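Local coordinates for cellulase (Xanthomonas axonopodis pv. citri, PDB 5HOS), which probably hydrolyses internal beta-1,4-glucosidic bonds of cellulose, as an endo-beta-1,4-glucanase of glycoside hydrolase family 5, at residues A[171-174]-A[175-178]. Numbering follows the deposited sequence.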
ATOM      1  N   ALA A 171      -5.422  -4.028  17.148  1.00 17.48           N
ATOM      2  CA  ALA A 171      -6.143  -2.992  16.419  1.00 16.73           C
ATOM      3  C   ALA A 171      -6.526  -3.447  15.001  1.00 17.17           C
ATOM      4  O   ALA A 171      -7.668  -3.262  14.576  1.00 18.07           O
ATOM      5  CB  ALA A 171      -5.308  -1.716  16.354  1.00 16.49           C
ATOM      6  N   ALA A 172      -5.573  -4.039  14.281  1.00 17.08           N
ATOM      7  CA  ALA A 172      -5.825  -4.527  12.924  1.00 15.57           C
ATOM      8  C   ALA A 172      -6.940  -5.563  12.937  1.00 14.67           C
ATOM      9  O   ALA A 172      -7.850  -5.517  12.117  1.00 17.26           O
ATOM     10  CB  ALA A 172      -4.564  -5.119  12.316  1.00 16.98           C
ATOM     11  N   GLN A 173      -6.866  -6.475  13.893  1.00 12.57           N
ATOM     12  CA  GLN A 173      -7.897  -7.521  14.014  1.00 16.08           C
ATOM     13  C   GLN A 173      -9.276  -6.925  14.249  1.00 15.91           C
ATOM     14  O   GLN A 173     -10.265  -7.385  13.671  1.00 15.94           O
ATOM     15  CB  GLN A 173      -7.553  -8.483  15.147  1.00 16.31           C
ATOM     16  CG  GLN A 173      -8.463  -9.698  15.236  1.00 17.36           C
ATOM     17  CD  GLN A 173      -8.347 -10.563  14.008  1.00 18.31           C
ATOM     18  OE1 GLN A 173      -7.364 -11.278  13.844  1.00 19.18           O
ATOM     19  NE2 GLN A 173      -9.339 -10.491  13.124  1.00 20.15           N
ATOM     20  N   ALA A 174      -9.347  -5.900  15.093  1.00 17.08           N
ATOM     21  CA  ALA A 174     -10.618  -5.252  15.382  1.00 19.17           C
ATOM     22  C   ALA A 174     -11.209  -4.612  14.122  1.00 19.34           C
ATOM     23  O   ALA A 174     -12.405  -4.734  13.873  1.00 19.55           O
ATOM     24  CB  ALA A 174     -10.449  -4.222  16.480  1.00 20.27           C
ATOM     25  N   SER A 175     -10.370  -3.951  13.320  1.00 19.54           N
ATOM     26  CA  SER A 175     -10.855  -3.327  12.088  1.00 19.91           C
ATOM     27  C   SER A 175     -11.266  -4.378  11.041  1.00 18.34           C
ATOM     28  O   SER A 175     -12.261  -4.188  10.342  1.00 17.74           O
ATOM     29  CB  SER A 175      -9.828  -2.337  11.519  1.00 20.90           C
ATOM     30  OG  SER A 175      -8.672  -3.012  11.057  1.00 22.50           O
ATOM     31  N   ILE A 176     -10.528  -5.485  10.954  1.00 17.48           N
ATOM     32  CA  ILE A 176     -10.901  -6.601  10.058  1.00 17.49           C
ATOM     33  C   ILE A 176     -12.282  -7.137  10.444  1.00 17.25           C
ATOM     34  O   ILE A 176     -13.164  -7.290   9.591  1.00 16.15           O
ATOM     35  CB  ILE A 176      -9.859  -7.744  10.093  1.00 17.06           C
ATOM     36  CG1 ILE A 176      -8.544  -7.299   9.438  1.00 16.65           C
ATOM     37  CG2 ILE A 176     -10.373  -9.018   9.422  1.00 17.42           C
ATOM     38  CD1 ILE A 176      -7.348  -8.132   9.845  1.00 18.23           C
ATOM     39  N   ASP A 177     -12.469  -7.402  11.730  1.00 16.94           N
ATOM     40  CA  ASP A 177     -13.764  -7.905  12.221  1.00 16.39           C
ATOM     41  C   ASP A 177     -14.908  -6.923  11.921  1.00 17.25           C
ATOM     42  O   ASP A 177     -16.005  -7.332  11.505  1.00 18.43           O
ATOM     43  CB  ASP A 177     -13.703  -8.226  13.723  1.00 17.89           C
ATOM     44  CG  ASP A 177     -12.832  -9.442  14.041  1.00 20.04           C
ATOM     45  OD1 ASP A 177     -12.400 -10.175  13.120  1.00 19.51           O
ATOM     46  OD2 ASP A 177     -12.581  -9.678  15.240  1.00 22.56           O
ATOM     47  N   THR A 178     -14.640  -5.633  12.117  1.00 16.79           N
ATOM     48  CA  THR A 178     -15.611  -4.577  11.833  1.00 17.52           C
ATOM     49  C   THR A 178     -16.005  -4.553  10.359  1.00 17.81           C
ATOM     50  O   THR A 178     -17.184  -4.472  10.028  1.00 19.55           O
ATOM     51  CB  THR A 178     -15.042  -3.208  12.244  1.00 18.05           C
ATOM     52  OG1 THR A 178     -14.752  -3.227  13.648  1.00 18.67           O
ATOM     53  CG2 THR A 178     -16.019  -2.089  11.936  1.00 19.13           C
TER
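With chi1 at 68°, the OG of Ser175 sits between its own backbone N and carbonyl carbon and turns back along the helix to Ala172. Thr178 OG1 lies anti to its carbonyl carbon (chi1 -60°) and turns back to Ala174, four residues earlier, where Ser175 reaches only three. Both hydroxyls donate to a backbone carbonyl of the preceding turn. Ser175 OG is 2.8 Å from Ala172 O, which also accepts the helical bond from Ile176 N. Thr178 OG1 is 2.8 Å from Ala174 O, and Thr178 N reaches the same oxygen from the opposite face of its plane. Each of these two oxygens is thus gripped by two donors. Ser175 is buried, and its hydroxyl gives its hydrogen to its own helix. Ile176 lays CG1 against Ala172 O, 3.3 Å away. On another side of the helix, the Gln173 chain bends about its CB-CG bond and brings NE2 to Asp177 OD1 at 3.1 Å. This bond is weak, and the amide and carboxylate planes stand 33° apart. The stronger partner of NE2 is the backbone O of Arg218. All eight residues belong to helix 165-181, which links strands 152-155 and 188-191 in a beta-alpha-beta unit of the (beta/alpha)8, or TIM, barrel. Ala172 and Ile176 pack on Val190 of strand 188-191, while Ala174, Ser175 and Thr178 meet helix 132-145.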